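Tail spike protein (Acinetobacter phage vB_AbaP_AS12, PDB 6EU4) probably recognises and degrades the capsular polysaccharide of its host Acinetobacter baumannii, as a trimeric, beta-helical phage tailspike. Local coordinates at the interface of chains A and B. Sequence-based numbering; all coordinates share one arbitrary frame. Chains: chain A/B, Tail spike protein.

Contact 1: the interface of chains A and B. Residues chain A 326, 328, 330, 351; chain B 269-270, 292-293, 321.
A:Asn351 swings its amide carbon CG opposite its backbone N (chi1 -176°), while B:Asn321 tucks CG between backbone N and carbonyl carbon (chi1 74°); the two amides thus meet obliquely between neighbouring beta-helices of the tailspike. ND2 of A:Asn351 donates an almost straight hydrogen bond to the amide oxygen OD1 of B:Asn321 (3.0 Å). The acceptor lies in the donor's amide plane, but the donor stands above the plane of the B:Asn321 carbonyl, 58° out of it. From the opposite face the same OD1 receives the backbone N of B:Gly293 at 2.9 Å, a bond within chain B that fixes the rotation of the asparagine amide. A water bridges A:Asn351 onward: ND2 binds it at 2.9 Å, and the water in turn meets OE1 of B:Gln292. Beside this polar group lies A:Met328 of strand 328-330, present as selenomethionine, whose chain bends at its last torsion and crosses B:Gln292 at about a right angle. Its selenium SE rests 3.8 Å from CB of B:Gln292, equally near CA of B:Gly293, and 3.9 Å from CB of B:Thr269. On chain B, the hydroxyls of B:Thr269 and B:Thr270 are hydrogen-bonded to each other. A:Glu330 and B:Thr269 approach each other from opposite directions, carboxylate oxygen OE2 lying 3.7 Å from the methyl CG2.

Contact 2: the interface of chains A and B. Residues chain A 325-326, 349; chain B 294, 321-323, 346.
Two loop residues of chain A, A:Thr326 after strand 321-325 and A:Asn349 after strand 344-348, dock against strand 321-325 of chain B. Both have positive phi, as at tight corners of a beta-helix coil, and present their side chains to the neighbouring beta-helix. The amide of A:Asn349 works with both ends. Its ND2 donates to the hydroxyl OG1 of B:Thr323 (3.1 Å), which lies close to the amide plane, while its OD1 accepts from ND2 of B:Asn321 at 3.1 Å. That second donor stands far above the carbonyl plane, 70° out of it, and the two amides slide past each other with their planes 72° apart. A water bound by ND2 of B:Asn321 (2.8 Å) and by the backbone O of A:Asn349 (2.7 Å) adds a further link. B:Thr323 carries its hydroxyl beside its own backbone N (chi1 -58°), where OG1 also hydrogen-bonds to OG1 of A:Thr326 at 2.9 Å. The one hydroxyl is therefore shared by two side chains of chain A, tying the two corners to the same strand. On its other branch the threonine is apolar: the methyl CG2 lies 4.0 Å from CG1 of A:Val325.

Contact 3: the interface of chains A and B. Residues chain A 568-569, 573; chain B 565, 567, 574-576, 581.
A:Tyr569 inserts its ring between the end of strand 564-565 and the loop at 574-576 of chain B, in the C-terminal part of a trimeric tailspike whose sequence includes a chaperone-of-endosialidase region. Ala and Arg side chains sandwich the ring: CB of B:Ala576 sits over the centre of one face, 3.5 Å from the ring centroid, and CB of B:Arg565 over the centre of the other, 3.9 Å away. The backbone O of B:Ile574 approaches in the ring plane at the edge. The backbone of A:Tyr569 is gripped on both sides as well. Its N donates to O of B:Arg565 (3.0 Å), and its O accepts from N of B:Ala576 (2.8 Å), so the same two residues that pack on the ring also bind the main chain. Also in direct contact, the ring of B:Tyr567 lies with one face against the backbone joining A:His568 to A:Tyr569, its CZ 3.4 Å from CA of A:Tyr569. The first torsion of A:Tyr569 (chi1 86°) holds CG between the backbone N and carbonyl carbon, turning the ring into this slot. Further out, A:Leu573 supports B:Tyr567 from chain A, its methyl CD1 3.9 Å from CE2 of that tyrosine.

Contact 4: the interface of chains A and B. Residues chain A 478-479, 498, 523; chain B 496, 525-526.
B:Trp525 points its indole N-H at the amide of A:Gln523, the two side chains crossing at about a right angle with their planes 52° apart. NE1 donates an almost straight hydrogen bond to OE1 (2.8 Å); the oxygen lies in the ring plane, and the donor is tilted only slightly, 16°, from the glutamine carbonyl plane. The bend at the second torsion of the glutamine (chi2 77°) turns the amide so that OE1 meets NE1; CB of A:Gln523 lies 3.6 Å from NE1 of B:Trp525. At the same edge of the indole, in its plane, A:Val498 places one methyl, CG2, 3.7 Å from CD1. The other branch, CG1, is directed at the amide of B:Asn496, 3.5 Å from OD1, the two side chains meeting from opposite directions. That amide is held from within chain B: OD1 accepts the backbone N of B:Ser526 at 2.7 Å, from above the carbonyl plane. A second link, from ND2 back to O of B:Ser526, is weak. ND2 of B:Asn496 also lies beside the peptide that joins A:Ser478 to A:Ala479, 3.3 Å from the carbonyl carbon C of A:Ser478. Strands 496-501 and 520-526 supply side chains from both copies, using different positions on each chain. The site thus joins the strand-rich C-terminal regions of adjacent subunits, probably helping to hold the trimer together beyond the beta-helix.

Contact 1: the interface of chains A and B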
ATOM      1  N   THR A 326      -3.775  -6.139  -0.071  1.00 10.01           N
ATOM      2  CA  THR A 326      -3.726  -7.592  -0.235  1.00  9.58           C
ATOM      3  C   THR A 326      -4.570  -8.322   0.821  1.00 11.52           C
ATOM      4  O   THR A 326      -4.132  -9.310   1.414  1.00 12.03           O
ATOM      5  CB  THR A 326      -2.275  -8.110  -0.227  1.00 11.56           C
ATOM      6  OG1 THR A 326      -1.338  -7.033  -0.397  1.00 12.82           O
ATOM      7  CG2 THR A 326      -2.048  -9.056  -1.400  1.00 12.86           C
HETATM    8  N   MSE A 328      -8.238 -10.395   1.971  1.00 10.71           N
HETATM    9  CA  MSE A 328      -8.983 -11.542   1.443  1.00  9.60           C
HETATM   10  C   MSE A 328     -10.333 -11.727   2.109  1.00 11.07           C
HETATM   11  O   MSE A 328     -10.591 -11.229   3.204  1.00  9.38           O
HETATM   12  CB  MSE A 328      -8.184 -12.840   1.614  1.00 10.68           C
HETATM   13  CG  MSE A 328      -6.847 -12.815   0.942  1.00 10.09           C
HETATM   14 SE   MSE A 328      -6.039 -14.588   0.928  0.92 11.79          SE
HETATM   15  CE  MSE A 328      -7.339 -15.557  -0.171  1.00 15.06           C
ATOM     16  N   GLU A 330     -13.142 -15.367   2.227  1.00 12.21           N
ATOM     17  CA  GLU A 330     -13.557 -16.683   1.751  1.00 10.94           C
ATOM     18  C   GLU A 330     -14.921 -17.009   2.343  1.00 12.13           C
ATOM     19  O   GLU A 330     -15.066 -17.037   3.569  1.00 14.30           O
ATOM     20  CB  GLU A 330     -12.541 -17.768   2.150  1.00 11.73           C
ATOM     21  CG  GLU A 330     -11.122 -17.541   1.603  1.00 16.90           C
ATOM     22  CD  GLU A 330     -10.157 -18.687   1.868  1.00 25.50           C
ATOM     23  OE1 GLU A 330     -10.588 -19.864   1.922  1.00 23.85           O
ATOM     24  OE2 GLU A 330      -8.946 -18.396   1.992  1.00 26.74           O
ATOM     25  N   ASN A 351      -8.173 -10.545  -2.824  1.00  8.97           N
ATOM     26  CA  ASN A 351      -8.383 -11.894  -3.331  1.00  8.16           C
ATOM     27  C   ASN A 351      -9.613 -12.414  -2.584  1.00 10.05           C
ATOM     28  O   ASN A 351      -9.526 -12.822  -1.415  1.00 10.12           O
ATOM     29  CB  ASN A 351      -7.134 -12.753  -3.145  1.00 10.63           C
ATOM     30  CG  ASN A 351      -7.255 -14.135  -3.750  1.00 13.49           C
ATOM     31  OD1 ASN A 351      -8.353 -14.659  -3.951  1.00 12.18           O
ATOM     32  ND2 ASN A 351      -6.103 -14.764  -4.010  1.00 14.35           N
TER
ATOM     33  N   THR B 269      -2.310 -18.405   2.883  1.00 10.18           N
ATOM     34  CA  THR B 269      -3.036 -17.143   2.899  1.00  9.05           C
ATOM     35  C   THR B 269      -2.410 -16.197   3.916  1.00 11.29           C
ATOM     36  O   THR B 269      -1.763 -16.611   4.883  1.00 11.39           O
ATOM     37  CB  THR B 269      -4.527 -17.267   3.270  1.00 15.84           C
ATOM     38  OG1 THR B 269      -4.645 -17.553   4.668  1.00 17.64           O
ATOM     39  CG2 THR B 269      -5.272 -18.296   2.420  1.00 16.00           C
ATOM     40  N   THR B 270      -2.639 -14.916   3.673  1.00 10.62           N
ATOM     41  CA  THR B 270      -2.445 -13.823   4.638  1.00 12.20           C
ATOM     42  C   THR B 270      -1.126 -13.947   5.413  1.00 13.48           C
ATOM     43  O   THR B 270      -1.081 -14.009   6.641  1.00 13.52           O
ATOM     44  CB  THR B 270      -3.655 -13.735   5.560  1.00 14.16           C
ATOM     45  OG1 THR B 270      -3.951 -15.019   6.123  1.00 15.39           O
ATOM     46  CG2 THR B 270      -4.869 -13.259   4.754  1.00 14.11           C
ATOM     47  N   GLN B 292      -1.377 -16.578  -1.307  1.00 10.94           N
ATOM     48  CA  GLN B 292      -2.495 -15.662  -1.483  0.50 10.34           C
ATOM     49  C   GLN B 292      -2.517 -14.601  -0.389  1.00 11.10           C
ATOM     50  O   GLN B 292      -2.228 -14.880   0.774  1.00 10.89           O
ATOM     51  CB  GLN B 292      -3.810 -16.434  -1.477  0.50 13.41           C
ATOM     52  CG  GLN B 292      -3.881 -17.569  -2.490  0.50 15.68           C
ATOM     53  CD  GLN B 292      -5.114 -18.419  -2.298  0.50 14.61           C
ATOM     54  OE1 GLN B 292      -6.074 -18.293  -3.038  0.50 14.81           O
ATOM     55  NE2 GLN B 292      -5.100 -19.268  -1.283  0.50 16.26           N
ATOM     56  N   GLY B 293      -2.892 -13.379  -0.763  1.00  9.76           N
ATOM     57  CA  GLY B 293      -3.019 -12.312   0.212  1.00  9.56           C
ATOM     58  C   GLY B 293      -1.742 -11.951   0.939  1.00 11.50           C
ATOM     59  O   GLY B 293      -1.768 -11.701   2.148  1.00 11.91           O
ATOM     60  N   ASN B 321      -0.740 -14.036  -5.107  1.00  9.80           N
ATOM     61  CA  ASN B 321      -0.985 -12.601  -5.292  1.00  8.55           C
ATOM     62  C   ASN B 321      -0.281 -11.861  -4.161  1.00  9.47           C
ATOM     63  O   ASN B 321      -0.482 -12.154  -2.979  1.00 10.46           O
ATOM     64  CB  ASN B 321      -2.481 -12.239  -5.437  1.00  9.86           C
ATOM     65  CG  ASN B 321      -3.282 -12.304  -4.150  1.00 12.26           C
ATOM     66  OD1 ASN B 321      -3.522 -13.379  -3.591  1.00 11.56           O
ATOM     67  ND2 ASN B 321      -3.786 -11.144  -3.720  1.00 12.11           N
TER
HETATM   68  O   HOH W   1      -6.061 -17.391  -5.334  1.00 26.68           O

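Contact 2: the interface of chains A and B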
ATOM      1  N   VAL A 325      -4.818  -3.557   1.768  1.00  8.63           N
ATOM      2  CA  VAL A 325      -3.641  -3.976   1.014  1.00  9.64           C
ATOM      3  C   VAL A 325      -3.565  -5.500   1.074  1.00 10.52           C
ATOM      4  O   VAL A 325      -3.298  -6.074   2.137  1.00 11.78           O
ATOM      5  CB  VAL A 325      -2.360  -3.338   1.570  1.00 11.73           C
ATOM      6  CG1 VAL A 325      -1.193  -3.614   0.646  1.00 13.62           C
ATOM      7  CG2 VAL A 325      -2.550  -1.854   1.747  1.00 13.37           C
ATOM      8  N   THR A 326      -3.775  -6.139  -0.071  1.00 10.01           N
ATOM      9  CA  THR A 326      -3.726  -7.592  -0.235  1.00  9.58           C
ATOM     10  C   THR A 326      -4.570  -8.322   0.821  1.00 11.52           C
ATOM     11  O   THR A 326      -4.132  -9.310   1.414  1.00 12.03           O
ATOM     12  CB  THR A 326      -2.275  -8.110  -0.227  1.00 11.56           C
ATOM     13  OG1 THR A 326      -1.338  -7.033  -0.397  1.00 12.82           O
ATOM     14  CG2 THR A 326      -2.048  -9.056  -1.400  1.00 12.86           C
ATOM     15  N   ASN A 349      -5.244  -5.205  -4.742  1.00  8.94           N
ATOM     16  CA  ASN A 349      -4.836  -6.610  -4.832  1.00  8.97           C
ATOM     17  C   ASN A 349      -5.614  -7.496  -3.858  1.00  9.11           C
ATOM     18  O   ASN A 349      -5.056  -8.373  -3.207  1.00 10.62           O
ATOM     19  CB  ASN A 349      -3.328  -6.710  -4.598  1.00  9.41           C
ATOM     20  CG  ASN A 349      -2.709  -7.953  -5.182  1.00 11.44           C
ATOM     21  OD1 ASN A 349      -3.385  -8.798  -5.751  1.00 11.52           O
ATOM     22  ND2 ASN A 349      -1.379  -8.059  -5.053  1.00 12.12           N
TER
ATOM     23  N   CYS B 294      -0.628 -11.869   0.216  1.00 10.85           N
ATOM     24  CA  CYS B 294       0.696 -11.675   0.795  1.00  8.71           C
ATOM     25  C   CYS B 294       1.161 -10.244   0.575  1.00 10.27           C
ATOM     26  O   CYS B 294       1.145  -9.760  -0.559  1.00 10.30           O
ATOM     27  CB  CYS B 294       1.670 -12.658   0.161  1.00 12.58           C
ATOM     28  SG  CYS B 294       3.374 -12.393   0.616  1.00 13.62           S
ATOM     29  N   ASN B 321      -0.740 -14.036  -5.107  1.00  9.80           N
ATOM     30  CA  ASN B 321      -0.985 -12.601  -5.292  1.00  8.55           C
ATOM     31  C   ASN B 321      -0.281 -11.861  -4.161  1.00  9.47           C
ATOM     32  O   ASN B 321      -0.482 -12.154  -2.979  1.00 10.46           O
ATOM     33  CB  ASN B 321      -2.481 -12.239  -5.437  1.00  9.86           C
ATOM     34  CG  ASN B 321      -3.282 -12.304  -4.150  1.00 12.26           C
ATOM     35  OD1 ASN B 321      -3.522 -13.379  -3.591  1.00 11.56           O
ATOM     36  ND2 ASN B 321      -3.786 -11.144  -3.720  1.00 12.11           N
ATOM     37  N   VAL B 322       0.608 -10.950  -4.553  1.00  9.83           N
ATOM     38  CA  VAL B 322       1.601 -10.343  -3.681  1.00  9.66           C
ATOM     39  C   VAL B 322       1.648  -8.861  -3.973  1.00 10.71           C
ATOM     40  O   VAL B 322       1.667  -8.460  -5.137  1.00 11.15           O
ATOM     41  CB  VAL B 322       3.005 -10.942  -3.912  1.00 11.96           C
ATOM     42  CG1 VAL B 322       4.054 -10.250  -3.041  1.00 13.79           C
ATOM     43  CG2 VAL B 322       2.985 -12.438  -3.668  1.00 13.25           C
ATOM     44  N   THR B 323       1.693  -8.052  -2.919  1.00 10.83           N
ATOM     45  CA  THR B 323       1.995  -6.625  -3.013  1.00  9.33           C
ATOM     46  C   THR B 323       3.312  -6.346  -2.322  1.00 11.10           C
ATOM     47  O   THR B 323       3.500  -6.765  -1.169  1.00 11.23           O
ATOM     48  CB  THR B 323       0.915  -5.769  -2.348  1.00 11.65           C
ATOM     49  OG1 THR B 323      -0.353  -6.034  -2.943  1.00 13.78           O
ATOM     50  CG2 THR B 323       1.222  -4.296  -2.503  1.00 11.13           C
ATOM     51  N   ASN B 346       1.900  -6.585  -7.513  1.00 10.32           N
ATOM     52  CA  ASN B 346       1.938  -5.127  -7.556  1.00 10.43           C
ATOM     53  C   ASN B 346       3.203  -4.701  -6.840  1.00 11.08           C
ATOM     54  O   ASN B 346       3.357  -4.959  -5.643  1.00 11.20           O
ATOM     55  CB  ASN B 346       0.723  -4.513  -6.881  1.00 15.31           C
ATOM     56  CG  ASN B 346       0.733  -2.980  -6.943  1.00 26.25           C
ATOM     57  OD1 ASN B 346       1.610  -2.343  -7.577  1.00 27.54           O
ATOM     58  ND2 ASN B 346      -0.290  -2.389  -6.364  1.00 31.08           N
TER
HETATM   59  O   HOH W   2      -5.289 -10.429  -1.429  1.00 12.03           O

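Contact 3: the interface of chains A and B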
ATOM      1  N   HIS A 568     -14.569  16.559 -56.375  1.00 17.95           N
ATOM      2  CA  HIS A 568     -13.124  16.766 -56.338  1.00 16.21           C
ATOM      3  C   HIS A 568     -12.559  16.630 -57.745  1.00 17.90           C
ATOM      4  O   HIS A 568     -13.261  16.223 -58.679  1.00 20.72           O
ATOM      5  CB  HIS A 568     -12.444  15.772 -55.400  1.00 16.08           C
ATOM      6  CG  HIS A 568     -12.628  14.350 -55.819  1.00 18.06           C
ATOM      7  ND1 HIS A 568     -11.819  13.737 -56.754  1.00 19.55           N
ATOM      8  CD2 HIS A 568     -13.544  13.424 -55.444  1.00 19.92           C
ATOM      9  CE1 HIS A 568     -12.216  12.487 -56.920  1.00 21.23           C
ATOM     10  NE2 HIS A 568     -13.270  12.276 -56.145  1.00 20.15           N
ATOM     11  N   TYR A 569     -11.267  16.957 -57.892  1.00 17.59           N
ATOM     12  CA  TYR A 569     -10.728  17.208 -59.229  1.00 20.60           C
ATOM     13  C   TYR A 569     -10.373  15.942 -59.996  1.00 21.53           C
ATOM     14  O   TYR A 569     -10.002  16.037 -61.170  1.00 20.90           O
ATOM     15  CB  TYR A 569      -9.519  18.160 -59.164  1.00 19.97           C
ATOM     16  CG  TYR A 569      -8.127  17.596 -58.919  1.00 18.96           C
ATOM     17  CD1 TYR A 569      -7.909  16.429 -58.185  1.00 17.25           C
ATOM     18  CD2 TYR A 569      -7.015  18.277 -59.406  1.00 20.19           C
ATOM     19  CE1 TYR A 569      -6.621  15.954 -57.961  1.00 19.74           C
ATOM     20  CE2 TYR A 569      -5.730  17.807 -59.180  1.00 21.03           C
ATOM     21  CZ  TYR A 569      -5.544  16.649 -58.461  1.00 22.71           C
ATOM     22  OH  TYR A 569      -4.270  16.194 -58.250  1.00 24.03           O
ATOM     23  N   LEU A 573     -18.549  15.623 -62.143  1.00 22.90           N
ATOM     24  CA  LEU A 573     -19.506  16.190 -61.190  1.00 22.95           C
ATOM     25  C   LEU A 573     -20.900  15.753 -61.628  1.00 24.92           C
ATOM     26  O   LEU A 573     -21.516  16.395 -62.485  1.00 25.81           O
ATOM     27  CB  LEU A 573     -19.391  17.710 -61.128  1.00 23.55           C
ATOM     28  CG  LEU A 573     -18.110  18.298 -60.521  1.00 24.34           C
ATOM     29  CD1 LEU A 573     -16.953  18.197 -61.486  1.00 23.30           C
ATOM     30  CD2 LEU A 573     -18.349  19.757 -60.144  1.00 25.51           C
TER
ATOM     31  N   ARG B 565      -7.965  16.562 -54.832  1.00 17.80           N
ATOM     32  CA  ARG B 565      -8.141  17.936 -54.369  1.00 17.46           C
ATOM     33  C   ARG B 565      -9.625  18.298 -54.358  1.00 16.06           C
ATOM     34  O   ARG B 565     -10.303  18.186 -55.384  1.00 17.77           O
ATOM     35  CB  ARG B 565      -7.364  18.884 -55.286  1.00 18.74           C
ATOM     36  CG  ARG B 565      -7.418  20.356 -54.906  1.00 20.54           C
ATOM     37  CD  ARG B 565      -6.496  21.177 -55.788  1.00 25.28           C
ATOM     38  NE  ARG B 565      -6.848  22.593 -55.807  1.00 29.38           N
ATOM     39  CZ  ARG B 565      -6.038  23.570 -56.233  1.00 31.77           C
ATOM     40  NH1 ARG B 565      -4.812  23.287 -56.662  1.00 32.91           N
ATOM     41  NH2 ARG B 565      -6.453  24.836 -56.236  1.00 28.98           N
ATOM     42  N   TYR B 567     -13.064  20.405 -54.393  1.00 15.11           N
ATOM     43  CA  TYR B 567     -13.639  21.604 -54.982  1.00 15.82           C
ATOM     44  C   TYR B 567     -14.473  22.351 -53.941  1.00 17.68           C
ATOM     45  O   TYR B 567     -15.229  21.739 -53.186  1.00 18.75           O
ATOM     46  CB  TYR B 567     -14.523  21.222 -56.172  1.00 16.32           C
ATOM     47  CG  TYR B 567     -13.832  20.723 -57.440  1.00 18.59           C
ATOM     48  CD1 TYR B 567     -12.620  21.249 -57.868  1.00 19.37           C
ATOM     49  CD2 TYR B 567     -14.453  19.773 -58.253  1.00 18.66           C
ATOM     50  CE1 TYR B 567     -12.027  20.819 -59.054  1.00 19.13           C
ATOM     51  CE2 TYR B 567     -13.875  19.344 -59.453  1.00 18.81           C
ATOM     52  CZ  TYR B 567     -12.672  19.877 -59.849  1.00 20.61           C
ATOM     53  OH  TYR B 567     -12.115  19.453 -61.044  1.00 21.61           O
ATOM     54  N   ILE B 574     -10.493  23.162 -61.404  1.00 22.58           N
ATOM     55  CA  ILE B 574      -9.508  22.792 -62.415  1.00 23.10           C
ATOM     56  C   ILE B 574      -9.305  21.281 -62.333  1.00 21.72           C
ATOM     57  O   ILE B 574      -8.733  20.796 -61.345  1.00 20.79           O
ATOM     58  CB  ILE B 574      -8.176  23.522 -62.210  1.00 24.44           C
ATOM     59  CG1 ILE B 574      -8.394  25.034 -62.123  1.00 25.42           C
ATOM     60  CG2 ILE B 574      -7.199  23.152 -63.349  1.00 25.50           C
ATOM     61  CD1 ILE B 574      -9.131  25.629 -63.281  1.00 28.87           C
ATOM     62  N   PRO B 575      -9.741  20.507 -63.319  1.00 23.43           N
ATOM     63  CA  PRO B 575      -9.620  19.047 -63.221  1.00 24.91           C
ATOM     64  C   PRO B 575      -8.175  18.554 -63.234  1.00 26.06           C
ATOM     65  O   PRO B 575      -7.250  19.204 -63.727  1.00 25.96           O
ATOM     66  CB  PRO B 575     -10.394  18.535 -64.444  1.00 25.30           C
ATOM     67  CG  PRO B 575     -10.610  19.726 -65.331  1.00 28.69           C
ATOM     68  CD  PRO B 575     -10.537  20.940 -64.483  1.00 25.28           C
ATOM     69  N   ALA B 576      -8.006  17.352 -62.679  1.00 25.41           N
ATOM     70  CA  ALA B 576      -6.684  16.746 -62.543  1.00 25.06           C
ATOM     71  C   ALA B 576      -6.054  16.432 -63.891  1.00 27.00           C
ATOM     72  O   ALA B 576      -4.821  16.362 -63.991  1.00 26.88           O
ATOM     73  CB  ALA B 576      -6.789  15.466 -61.717  1.00 24.01           C
ATOM     74  N   TYR B 581     -12.986  14.643 -67.486  1.00 28.49           N
ATOM     75  CA  TYR B 581     -14.111  14.652 -66.564  1.00 26.13           C
ATOM     76  C   TYR B 581     -15.209  15.565 -67.089  1.00 27.34           C
ATOM     77  O   TYR B 581     -14.944  16.534 -67.804  1.00 27.94           O
ATOM     78  CB  TYR B 581     -13.659  15.104 -65.177  1.00 26.26           C
ATOM     79  CG  TYR B 581     -12.551  14.232 -64.650  1.00 24.03           C
ATOM     80  CD1 TYR B 581     -12.819  12.942 -64.204  1.00 25.36           C
ATOM     81  CD2 TYR B 581     -11.231  14.678 -64.633  1.00 26.82           C
ATOM     82  CE1 TYR B 581     -11.803  12.121 -63.731  1.00 27.51           C
ATOM     83  CE2 TYR B 581     -10.206  13.860 -64.157  1.00 28.83           C
ATOM     84  CZ  TYR B 581     -10.504  12.583 -63.713  1.00 28.99           C
ATOM     85  OH  TYR B 581      -9.508  11.763 -63.229  1.00 31.31           O
TER

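Contact 4: the interface of chains A and B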
ATOM      1  N   SER A 478      -6.875   2.876 -32.876  1.00 15.24           N
ATOM      2  CA  SER A 478      -7.436   1.976 -33.870  1.00 15.50           C
ATOM      3  C   SER A 478      -8.915   2.294 -34.109  1.00 15.91           C
ATOM      4  O   SER A 478      -9.578   2.929 -33.290  1.00 16.11           O
ATOM      5  CB  SER A 478      -7.267   0.525 -33.423  1.00 16.77           C
ATOM      6  OG  SER A 478      -5.899   0.177 -33.393  1.00 18.68           O
ATOM      7  N   ALA A 479      -9.425   1.842 -35.254  1.00 15.43           N
ATOM      8  CA  ALA A 479     -10.853   1.930 -35.532  1.00 14.58           C
ATOM      9  C   ALA A 479     -11.612   0.869 -34.737  1.00 15.97           C
ATOM     10  O   ALA A 479     -11.064  -0.171 -34.364  1.00 17.59           O
ATOM     11  CB  ALA A 479     -11.117   1.745 -37.024  1.00 16.58           C
ATOM     12  N   VAL A 498     -13.861   6.560 -34.679  1.00 15.60           N
ATOM     13  CA  VAL A 498     -13.521   5.997 -35.982  1.00 13.94           C
ATOM     14  C   VAL A 498     -14.007   4.554 -36.048  1.00 16.79           C
ATOM     15  O   VAL A 498     -13.766   3.761 -35.123  1.00 16.74           O
ATOM     16  CB  VAL A 498     -12.007   6.064 -36.246  1.00 15.06           C
ATOM     17  CG1 VAL A 498     -11.700   5.487 -37.626  1.00 16.12           C
ATOM     18  CG2 VAL A 498     -11.488   7.511 -36.103  1.00 16.52           C
ATOM     19  N   GLN A 523     -15.473   8.276 -40.027  1.00 14.08           N
ATOM     20  CA  GLN A 523     -15.288   9.122 -38.862  1.00 12.62           C
ATOM     21  C   GLN A 523     -16.667   9.596 -38.436  1.00 16.48           C
ATOM     22  O   GLN A 523     -17.353  10.264 -39.213  1.00 14.61           O
ATOM     23  CB  GLN A 523     -14.398  10.319 -39.167  1.00 13.73           C
ATOM     24  CG  GLN A 523     -14.358  11.372 -38.039  1.00 15.38           C
ATOM     25  CD  GLN A 523     -13.481  10.927 -36.879  1.00 16.40           C
ATOM     26  OE1 GLN A 523     -12.284  10.683 -37.041  1.00 14.72           O
ATOM     27  NE2 GLN A 523     -14.076  10.805 -35.701  1.00 16.21           N
TER
ATOM     28  N   ASN B 496      -5.029   5.778 -36.492  1.00 15.42           N
ATOM     29  CA  ASN B 496      -5.646   7.092 -36.589  1.00 13.46           C
ATOM     30  C   ASN B 496      -4.775   8.074 -35.826  1.00 15.09           C
ATOM     31  O   ASN B 496      -4.565   7.894 -34.626  1.00 16.42           O
ATOM     32  CB  ASN B 496      -7.059   7.055 -36.009  1.00 13.72           C
ATOM     33  CG  ASN B 496      -7.931   6.034 -36.704  1.00 15.54           C
ATOM     34  OD1 ASN B 496      -8.326   6.213 -37.853  1.00 13.53           O
ATOM     35  ND2 ASN B 496      -8.216   4.932 -36.011  1.00 20.39           N
ATOM     36  N   TRP B 525      -6.423   8.281 -41.018  1.00 13.83           N
ATOM     37  CA  TRP B 525      -7.326   7.287 -40.483  1.00 13.83           C
ATOM     38  C   TRP B 525      -6.817   5.898 -40.830  1.00 16.11           C
ATOM     39  O   TRP B 525      -6.138   5.706 -41.849  1.00 15.43           O
ATOM     40  CB  TRP B 525      -8.736   7.455 -41.027  1.00 13.70           C
ATOM     41  CG  TRP B 525      -9.471   8.630 -40.539  1.00 14.55           C
ATOM     42  CD1 TRP B 525     -10.192   8.724 -39.378  1.00 15.50           C
ATOM     43  CD2 TRP B 525      -9.626   9.891 -41.211  1.00 15.57           C
ATOM     44  NE1 TRP B 525     -10.772   9.967 -39.284  1.00 15.44           N
ATOM     45  CE2 TRP B 525     -10.455  10.696 -40.399  1.00 13.48           C
ATOM     46  CE3 TRP B 525      -9.145  10.419 -42.418  1.00 16.37           C
ATOM     47  CZ2 TRP B 525     -10.823  12.000 -40.759  1.00 13.89           C
ATOM     48  CZ3 TRP B 525      -9.497  11.720 -42.764  1.00 15.29           C
ATOM     49  CH2 TRP B 525     -10.322  12.496 -41.940  1.00 14.29           C
ATOM     50  N   SER B 526      -7.181   4.928 -39.989  1.00 15.29           N
ATOM     51  CA  SER B 526      -6.712   3.558 -40.163  1.00 15.84           C
ATOM     52  C   SER B 526      -7.683   2.585 -39.518  1.00 15.97           C
ATOM     53  O   SER B 526      -8.336   2.904 -38.524  1.00 15.94           O
ATOM     54  CB  SER B 526      -5.331   3.351 -39.538  1.00 16.29           C
ATOM     55  OG  SER B 526      -4.957   1.991 -39.626  1.00 18.83           O
TER

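Contact 1 and contact 2 form one continuous patch, their C-alpha centres about 7 Å apart, sharing A:Thr326 and B:Asn321; the asparagine uses its amide oxygen in the first and its amide nitrogen in the second. Contact 4 lies about 38 Å from contact 2, and contact 3 a further 26 Å from contact 4, or about 68 Å from contact 1, measured between the same centres. The subunits are therefore joined at intervals along the spike, from the beta-helices to the C-terminal loops. With three copies in the assembly, such repeated contacts would be expected to stabilise the trimer along its length.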